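Local atomic coordinates of N-acetylgalactosaminyltransferase 7 (Homo sapiens, PDB entry 6IWR), a protein that is a glycosyltransferase that pairs a GT-A domain with a ricin-type beta-trefoil lectin domain. Residues T148-I153 with Q229-G234; I182-D187 with G207-F212; K303-T308 with A458-S463. One frame throughout, in Å; residues are numbered along the deposited sequence.

Contact 1 of 3, residues T148-I153 with Q229-G234; sequences TSSVVI and QKAKLG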
loop_
_atom_site.group_PDB
_atom_site.type_symbol
_atom_site.label_atom_id
_atom_site.label_comp_id
_atom_site.label_asym_id
_atom_site.label_seq_id
_atom_site.Cartn_x
_atom_site.Cartn_y
_atom_site.Cartn_z
ATOM N N THR A 148 10.199 -11.487 42.994
ATOM C CA THR A 148 9.396 -12.394 42.181
ATOM C C THR A 148 8.567 -11.609 41.154
ATOM O O THR A 148 8.443 -10.388 41.229
ATOM C CB THR A 148 8.475 -13.213 43.067
ATOM O OG1 THR A 148 7.540 -12.332 43.707
ATOM C CG2 THR A 148 9.282 -13.960 44.131
ATOM N N SER A 149 7.970 -12.309 40.187
ATOM C CA SER A 149 7.194 -11.607 39.169
ATOM C C SER A 149 5.938 -12.363 38.762
ATOM O O SER A 149 5.928 -13.600 38.663
ATOM C CB SER A 149 8.034 -11.330 37.902
ATOM O OG SER A 149 9.099 -10.442 38.189
ATOM N N SER A 150 4.883 -11.602 38.492
ATOM C CA SER A 150 3.753 -12.088 37.709
ATOM C C SER A 150 3.960 -11.622 36.271
ATOM O O SER A 150 4.061 -10.414 36.031
ATOM C CB SER A 150 2.440 -11.544 38.279
ATOM O OG SER A 150 2.241 -11.956 39.633
ATOM N N VAL A 151 4.073 -12.541 35.315
ATOM C CA VAL A 151 4.048 -12.099 33.923
ATOM C C VAL A 151 2.597 -12.106 33.462
ATOM O O VAL A 151 1.870 -13.090 33.657
ATOM C CB VAL A 151 4.961 -12.947 32.999
ATOM C CG1 VAL A 151 6.247 -13.406 33.682
ATOM C CG2 VAL A 151 4.242 -14.118 32.355
ATOM N N VAL A 152 2.148 -10.989 32.897
ATOM C CA VAL A 152 0.787 -10.885 32.395
ATOM C C VAL A 152 0.858 -10.734 30.886
ATOM O O VAL A 152 1.667 -9.958 30.368
ATOM C CB VAL A 152 0.004 -9.735 33.055
ATOM C CG1 VAL A 152 0.582 -9.395 34.439
ATOM C CG2 VAL A 152 0.023 -8.577 32.211
ATOM N N ILE A 153 0.061 -11.535 30.194
ATOM C CA ILE A 153 -0.046 -11.546 28.745
ATOM C C ILE A 153 -1.503 -11.241 28.435
ATOM O O ILE A 153 -2.396 -12.033 28.767
ATOM C CB ILE A 153 0.364 -12.898 28.138
ATOM C CG1 ILE A 153 1.792 -13.247 28.500
ATOM C CG2 ILE A 153 0.219 -12.879 26.612
ATOM C CD1 ILE A 153 2.086 -14.667 28.243
ATOM N N GLN A 229 -4.459 -5.871 38.147
ATOM C CA GLN A 229 -5.346 -6.066 39.284
ATOM C C GLN A 229 -5.615 -7.540 39.557
ATOM O O GLN A 229 -5.785 -7.940 40.715
ATOM C CB GLN A 229 -6.640 -5.312 39.042
ATOM C CG GLN A 229 -6.357 -3.891 38.776
ATOM C CD GLN A 229 -7.587 -3.114 38.402
ATOM O OE1 GLN A 229 -8.391 -3.552 37.579
ATOM N NE2 GLN A 229 -7.737 -1.937 39.001
ATOM N N LYS A 230 -5.650 -8.360 38.516
ATOM C CA LYS A 230 -5.908 -9.780 38.681
ATOM C C LYS A 230 -4.638 -10.584 38.881
ATOM O O LYS A 230 -4.724 -11.786 39.150
ATOM C CB LYS A 230 -6.702 -10.318 37.482
ATOM C CG LYS A 230 -8.187 -9.890 37.515
ATOM C CD LYS A 230 -8.773 -9.766 36.117
ATOM C CE LYS A 230 -10.289 -9.768 36.150
ATOM N NZ LYS A 230 -10.782 -10.691 37.216
ATOM N N ALA A 231 -3.471 -9.953 38.781
ATOM C CA ALA A 231 -2.193 -10.652 38.891
ATOM C C ALA A 231 -1.573 -10.156 40.183
ATOM O O ALA A 231 -0.886 -9.139 40.206
ATOM C CB ALA A 231 -1.290 -10.398 37.699
ATOM N N LYS A 232 -1.828 -10.888 41.261
ATOM C CA LYS A 232 -1.612 -10.378 42.604
ATOM C C LYS A 232 -0.412 -10.983 43.310
ATOM O O LYS A 232 0.041 -10.408 44.305
ATOM C CB LYS A 232 -2.843 -10.644 43.462
ATOM C CG LYS A 232 -4.109 -10.089 42.908
ATOM C CD LYS A 232 -5.248 -10.855 43.503
ATOM C CE LYS A 232 -6.486 -10.015 43.610
ATOM N NZ LYS A 232 -7.013 -10.212 44.994
ATOM N N LEU A 233 0.114 -12.113 42.815
ATOM C CA LEU A 233 1.115 -12.900 43.533
ATOM C C LEU A 233 2.532 -12.339 43.431
ATOM O O LEU A 233 3.333 -12.517 44.352
ATOM C CB LEU A 233 1.122 -14.313 42.996
ATOM C CG LEU A 233 0.134 -15.337 43.502
ATOM C CD1 LEU A 233 -1.081 -14.688 44.109
ATOM C CD2 LEU A 233 -0.234 -16.232 42.345
ATOM N N GLY A 234 2.904 -11.738 42.312
ATOM C CA GLY A 234 4.287 -11.383 42.119
ATOM C C GLY A 234 4.646 -10.019 42.687
ATOM O O GLY A 234 3.851 -9.095 42.844
HETATM O O HOH W 1 5.438 -14.403 45.138
#

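Contact 2 of 3, residues I182-D187 with G207-F212; sequences IVLIDD and GLVKVF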
loop_
_atom_site.group_PDB
_atom_site.type_symbol
_atom_site.label_atom_id
_atom_site.label_comp_id
_atom_site.label_asym_id
_atom_site.label_seq_id
_atom_site.Cartn_x
_atom_site.Cartn_y
_atom_site.Cartn_z
ATOM N N ILE A 182 1.694 -16.951 35.778
ATOM C CA ILE A 182 1.539 -16.371 34.456
ATOM C C ILE A 182 0.051 -16.126 34.276
ATOM O O ILE A 182 -0.739 -17.076 34.204
ATOM C CB ILE A 182 2.090 -17.274 33.343
ATOM C CG1 ILE A 182 3.610 -17.491 33.519
ATOM C CG2 ILE A 182 1.759 -16.652 31.984
ATOM C CD1 ILE A 182 4.235 -18.518 32.543
ATOM N N VAL A 183 -0.337 -14.859 34.224
ATOM C CA VAL A 183 -1.738 -14.462 34.135
ATOM C C VAL A 183 -2.040 -14.083 32.691
ATOM O O VAL A 183 -1.521 -13.080 32.186
ATOM C CB VAL A 183 -2.037 -13.291 35.084
ATOM C CG1 VAL A 183 -3.414 -12.684 34.771
ATOM C CG2 VAL A 183 -1.950 -13.741 36.521
ATOM N N LEU A 184 -2.861 -14.881 32.015
ATOM C CA LEU A 184 -3.325 -14.519 30.683
ATOM C C LEU A 184 -4.625 -13.749 30.841
ATOM O O LEU A 184 -5.500 -14.161 31.608
ATOM C CB LEU A 184 -3.530 -15.747 29.794
ATOM C CG LEU A 184 -2.462 -16.846 29.766
ATOM C CD1 LEU A 184 -2.989 -18.047 28.985
ATOM C CD2 LEU A 184 -1.096 -16.384 29.205
ATOM N N ILE A 185 -4.727 -12.612 30.161
ATOM C CA ILE A 185 -5.926 -11.781 30.179
ATOM C C ILE A 185 -6.567 -11.862 28.804
ATOM O O ILE A 185 -6.055 -11.302 27.824
ATOM C CB ILE A 185 -5.628 -10.321 30.546
ATOM C CG1 ILE A 185 -4.976 -10.223 31.914
ATOM C CG2 ILE A 185 -6.927 -9.525 30.529
ATOM C CD1 ILE A 185 -5.919 -10.462 33.038
ATOM N N ASP A 186 -7.702 -12.545 28.741
ATOM C CA ASP A 186 -8.486 -12.667 27.519
ATOM C C ASP A 186 -9.325 -11.416 27.354
ATOM O O ASP A 186 -10.269 -11.201 28.121
ATOM C CB ASP A 186 -9.388 -13.889 27.607
ATOM C CG ASP A 186 -10.122 -14.148 26.331
ATOM O OD1 ASP A 186 -10.231 -13.215 25.499
ATOM O OD2 ASP A 186 -10.566 -15.301 26.159
ATOM N N ASP A 187 -9.003 -10.588 26.366
ATOM C CA ASP A 187 -9.807 -9.386 26.130
ATOM C C ASP A 187 -10.922 -9.662 25.122
ATOM O O ASP A 187 -10.988 -9.074 24.039
ATOM C CB ASP A 187 -8.935 -8.233 25.664
ATOM C CG ASP A 187 -9.619 -6.900 25.839
ATOM O OD1 ASP A 187 -10.430 -6.785 26.789
ATOM O OD2 ASP A 187 -9.358 -5.988 25.022
ATOM N N GLY A 207 -1.706 -24.903 37.726
ATOM C CA GLY A 207 -2.141 -23.665 38.340
ATOM C C GLY A 207 -1.143 -22.537 38.267
ATOM O O GLY A 207 -1.486 -21.410 38.616
ATOM N N LEU A 208 0.083 -22.800 37.813
ATOM C CA LEU A 208 1.042 -21.719 37.619
ATOM C C LEU A 208 0.512 -20.694 36.626
ATOM O O LEU A 208 0.730 -19.485 36.794
ATOM C CB LEU A 208 2.376 -22.301 37.137
ATOM C CG LEU A 208 3.680 -21.577 37.514
ATOM C CD1 LEU A 208 4.291 -21.007 36.255
ATOM C CD2 LEU A 208 3.480 -20.498 38.581
ATOM N N VAL A 209 -0.174 -21.165 35.578
ATOM C CA VAL A 209 -0.720 -20.338 34.513
ATOM C C VAL A 209 -2.223 -20.257 34.705
ATOM O O VAL A 209 -2.876 -21.256 35.007
ATOM C CB VAL A 209 -0.382 -20.923 33.131
ATOM C CG1 VAL A 209 -0.883 -19.998 31.978
ATOM C CG2 VAL A 209 1.110 -21.238 33.042
ATOM N N LYS A 210 -2.770 -19.070 34.551
ATOM C CA LYS A 210 -4.187 -18.877 34.773
ATOM C C LYS A 210 -4.678 -17.869 33.743
ATOM O O LYS A 210 -3.898 -17.070 33.210
ATOM C CB LYS A 210 -4.467 -18.430 36.233
ATOM C CG LYS A 210 -3.458 -17.418 36.811
ATOM C CD LYS A 210 -3.558 -17.217 38.330
ATOM C CE LYS A 210 -2.985 -18.412 39.128
ATOM N NZ LYS A 210 -1.652 -18.141 39.739
ATOM N N VAL A 211 -5.965 -17.954 33.416
ATOM C CA VAL A 211 -6.582 -17.060 32.449
ATOM C C VAL A 211 -7.763 -16.402 33.126
ATOM O O VAL A 211 -8.479 -17.045 33.891
ATOM C CB VAL A 211 -7.031 -17.798 31.171
ATOM C CG1 VAL A 211 -8.083 -18.851 31.498
ATOM C CG2 VAL A 211 -7.549 -16.801 30.155
ATOM N N PHE A 212 -7.961 -15.125 32.850
ATOM C CA PHE A 212 -9.144 -14.408 33.293
ATOM C C PHE A 212 -9.771 -13.771 32.071
ATOM O O PHE A 212 -9.070 -13.144 31.271
ATOM C CB PHE A 212 -8.822 -13.342 34.346
ATOM C CG PHE A 212 -8.231 -13.899 35.618
ATOM C CD1 PHE A 212 -8.919 -14.830 36.371
ATOM C CD2 PHE A 212 -6.985 -13.475 36.062
ATOM C CE1 PHE A 212 -8.377 -15.337 37.535
ATOM C CE2 PHE A 212 -6.429 -13.983 37.235
ATOM C CZ PHE A 212 -7.133 -14.915 37.977
#

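Contact 3 of 3, residues K303-T308 with A458-S463; sequences KRVPLT and AYDITS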
loop_
_atom_site.group_PDB
_atom_site.type_symbol
_atom_site.label_atom_id
_atom_site.label_comp_id
_atom_site.label_asym_id
_atom_site.label_seq_id
_atom_site.Cartn_x
_atom_site.Cartn_y
_atom_site.Cartn_z
ATOM N N LYS A 303 9.474 6.865 18.029
ATOM C CA LYS A 303 10.711 6.964 17.258
ATOM C C LYS A 303 11.858 6.391 18.089
ATOM O O LYS A 303 11.797 6.356 19.325
ATOM C CB LYS A 303 11.051 8.421 16.883
ATOM C CG LYS A 303 10.057 9.161 15.991
ATOM C CD LYS A 303 10.071 8.684 14.549
ATOM C CE LYS A 303 9.020 9.430 13.715
ATOM N NZ LYS A 303 8.851 8.854 12.332
ATOM N N ARG A 304 12.924 5.954 17.416
ATOM C CA ARG A 304 14.089 5.430 18.124
ATOM C C ARG A 304 15.342 6.196 17.718
ATOM O O ARG A 304 15.533 6.518 16.543
ATOM C CB ARG A 304 14.270 3.923 17.869
ATOM C CG ARG A 304 13.126 3.075 18.426
ATOM C CD ARG A 304 13.190 1.621 17.923
ATOM N NE ARG A 304 14.181 0.812 18.645
ATOM C CZ ARG A 304 15.324 0.360 18.127
ATOM N NH1 ARG A 304 15.634 0.628 16.857
ATOM N NH2 ARG A 304 16.153 -0.364 18.876
ATOM N N VAL A 305 16.196 6.501 18.688
ATOM C CA VAL A 305 17.416 7.235 18.365
ATOM C C VAL A 305 18.597 6.506 18.989
ATOM O O VAL A 305 18.441 5.813 20.002
ATOM C CB VAL A 305 17.352 8.699 18.832
ATOM C CG1 VAL A 305 16.124 9.409 18.252
ATOM C CG2 VAL A 305 17.396 8.768 20.358
ATOM N N PRO A 306 19.788 6.626 18.424
ATOM C CA PRO A 306 20.923 5.858 18.949
ATOM C C PRO A 306 21.253 6.260 20.379
ATOM O O PRO A 306 21.006 7.393 20.805
ATOM C CB PRO A 306 22.060 6.217 17.990
ATOM C CG PRO A 306 21.665 7.561 17.448
ATOM C CD PRO A 306 20.174 7.520 17.325
ATOM N N LEU A 307 21.820 5.312 21.125
ATOM C CA LEU A 307 22.299 5.611 22.474
ATOM C C LEU A 307 23.393 6.678 22.417
ATOM O O LEU A 307 24.262 6.653 21.546
ATOM C CB LEU A 307 22.815 4.340 23.152
ATOM C CG LEU A 307 23.323 4.498 24.586
ATOM C CD1 LEU A 307 22.206 4.851 25.527
ATOM C CD2 LEU A 307 23.982 3.218 25.022
ATOM N N THR A 308 23.349 7.601 23.342
ATOM C CA THR A 308 24.173 8.789 23.225
ATOM C C THR A 308 25.524 8.604 23.899
ATOM O O THR A 308 25.693 7.745 24.771
ATOM C CB THR A 308 23.479 9.959 23.878
ATOM O OG1 THR A 308 23.335 9.637 25.265
ATOM C CG2 THR A 308 22.133 10.223 23.251
ATOM N N ALA A 458 15.873 13.845 28.263
ATOM C CA ALA A 458 15.519 13.635 26.852
ATOM C C ALA A 458 16.210 14.640 25.922
ATOM O O ALA A 458 15.739 14.932 24.819
ATOM C CB ALA A 458 14.009 13.683 26.648
ATOM N N TYR A 459 17.382 15.109 26.357
ATOM C CA TYR A 459 18.231 16.124 25.738
ATOM C C TYR A 459 18.623 15.834 24.286
ATOM O O TYR A 459 19.194 16.717 23.645
ATOM C CB TYR A 459 19.495 16.261 26.598
ATOM C CG TYR A 459 20.153 14.908 26.754
ATOM C CD1 TYR A 459 20.935 14.384 25.735
ATOM C CD2 TYR A 459 19.945 14.122 27.887
ATOM C CE1 TYR A 459 21.517 13.153 25.845
ATOM C CE2 TYR A 459 20.528 12.882 28.002
ATOM C CZ TYR A 459 21.311 12.397 26.969
ATOM O OH TYR A 459 21.904 11.147 27.047
ATOM N N ASP A 460 18.354 14.642 23.744
ATOM C CA ASP A 460 18.764 14.358 22.366
ATOM C C ASP A 460 17.629 14.386 21.352
ATOM O O ASP A 460 17.907 14.340 20.146
ATOM C CB ASP A 460 19.468 12.996 22.242
ATOM C CG ASP A 460 18.767 11.898 23.006
ATOM O OD1 ASP A 460 17.886 12.237 23.818
ATOM O OD2 ASP A 460 19.105 10.704 22.820
ATOM N N ILE A 461 16.373 14.490 21.784
ATOM C CA ILE A 461 15.276 14.316 20.837
ATOM C C ILE A 461 15.242 15.449 19.813
ATOM O O ILE A 461 15.124 15.206 18.605
ATOM C CB ILE A 461 13.939 14.195 21.575
ATOM C CG1 ILE A 461 13.884 12.837 22.263
ATOM C CG2 ILE A 461 12.781 14.458 20.599
ATOM C CD1 ILE A 461 12.725 12.676 23.206
ATOM N N THR A 462 15.306 16.704 20.269
ATOM C CA THR A 462 15.161 17.790 19.300
ATOM C C THR A 462 16.300 17.806 18.304
ATOM O O THR A 462 16.188 18.441 17.250
ATOM C CB THR A 462 15.085 19.141 19.976
ATOM O OG1 THR A 462 16.332 19.400 20.638
ATOM C CG2 THR A 462 13.937 19.158 20.969
ATOM N N SER A 463 17.383 17.100 18.601
ATOM C CA SER A 463 18.456 16.969 17.633
ATOM C C SER A 463 18.121 15.962 16.535
ATOM O O SER A 463 18.770 15.965 15.490
ATOM C CB SER A 463 19.746 16.614 18.367
ATOM O OG SER A 463 20.264 15.383 17.939
#

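Contact 1 of 3, residues T148-I153 with Q229-G234
Ser150 lays its short side chain across the turn that follows helix 219-230. Its CB rests on the methyl of Ala231, 3.9 Å from CB to CB. A chi1 of -60° sets its OG anti to the carbonyl carbon of its own residue, beside the backbone N of Gly234. Gly234 N donates a weak hydrogen bond to Ser150 OG, 2.8 Å long and bent to 130° at the hydrogen. The same OG is also hydrogen-bonded to Glu181 OE2, which in turn accepts a bond from Leu233 N. The buried hydroxyl is thus gripped from the turn and from the neighbouring strand.

Two residues on, Val152 points to the same side of its strand. Its CG1 meets Ala231 CB at 3.9 Å, so the one methyl of Ala231 touches both Ser150 and Val152.

Gly234 comes closest to the strand itself. Its CA is 4.1 Å from the CA of Ser149. Thr148 closes the more open end. Its OG1 stands 3.7 Å from Gly234 CA, and a water bridges it to the turn. That water donates to Leu233 O over 2.9 Å and lies 3.3 Å from Thr148 OG1.

Beyond the turn the chain enters strand 236-240, which pairs in parallel with strand 149-155. The backbones of Thr148 and Ser150 bond to Val236. The arrangement is the helix-to-strand return of a Rossmann-like parallel sheet, the core of the GT-A fold.

Contact 2 of 3, residues I182-D187 with G207-F212
Ile182 and Val209 lie side by side and point the same way, with Ile182 CB 4.1 Å from Val209 CG2. Leu184 shares their face of the sheet but crosses Val209 at a slant, its CD1 4.1 Å from Val209 CG1. Val211 stands on this face too and sets CG2 against Leu184 CB.

The other face carries Val183, Ile185, Lys210 and Phe212. Val183 CG1 approaches the Phe212 ring obliquely, 3.9 Å from Phe212 CD2, while Ile185 CD1 lies at the ring edge, near its plane. Lys210 packs its CG on Val183 CG2 and ends in a salt bridge with Glu181.

Between the two faces the backbones run parallel, 23° apart in direction. Five N-H to O=C bonds join them. Leu184 N donates to Lys210 O over 2.7 Å, nearly straight at 171°.

The pair forms the two strands of the beta-alpha-beta unit that runs through helix 197-201. Helix 160-173 packs on Ile182, Leu184 and Leu208. On the other face Lys230, from helix 219-230, makes a cation-pi contact with Phe212. Strand 149-155 adjoins strand 179-186 on the side away from strand 209-213.

Contact 3 of 3, residues K303-T308 with A458-S463
Thr308 and Tyr459 reach toward each other tip to tip, and this is the close part of the contact. Thr308 OG1 donates a hydrogen bond of 2.7 Å to Tyr459 OH. It comes in at the edge of the phenol ring, in its plane. A chi1 of 62° puts OG1 toward Tyr459 OH, between the backbone N and carbonyl carbon of Thr308. The methyl CG2 is anti to that carbonyl carbon and meets Asp460 OD2 at 3.1 Å. The Thr308 and Asp460 side chains cross at about a right angle. Val305 CG2 packs on the same carboxylate, 3.6 Å from Asp460 OD2. The other oxygen, Asp460 OD1, lies over the rim of the Tyr459 ring, 4.2 Å above its plane. OD1 is also salt-bridged to Arg293, so the buried charge has a partner of opposite sign.

Thr308 is the N-cap of helix 309-313: its OG1 accepts a bond from Glu311 N. The carboxylate of Glu311 is hydrogen-bonded to Tyr459 OH. The hydroxyl pair therefore ties a helix start, just after the hairpin of strands 292-296 and 302-306, to the loop after helix 450-457. That loop runs on toward strand 471-474.

Away from the hydroxyls the contact is looser. Val305 reaches the loop through CG2 alone. Pro306 comes no nearer than its O, 4.3 Å from Asp460 OD2. Here the loop also bonds to itself. A type I turn runs from Ala458 to Ile461, closed by Ile461 N to Ala458 O at 3.1 Å. Solvent-exposed Ser463 makes a weak OG bond to Asp460 O.

How the contacts relate
From the N terminus, strand 149-155 opens contact 1. The chain then passes through helix 160-173 to strand 179-186, where contact 2 opens. Contact 2 closes at strand 209-213, a short loop of 19 residues. Contact 1 closes later, after helix 219-230, so contact 2 lies wholly within its loop. The two touch: strands 149-155 and 179-186 are neighbours in one sheet, and the centres of contacts 1 and 2 are about 9 Å apart. Contact 3 follows in series. It opens at strand 302-306 and closes 149 residues on, after helix 450-457. Its centre is about 32 Å from that of contact 1, and it joins a hairpin to the loop leading toward strand 471-474.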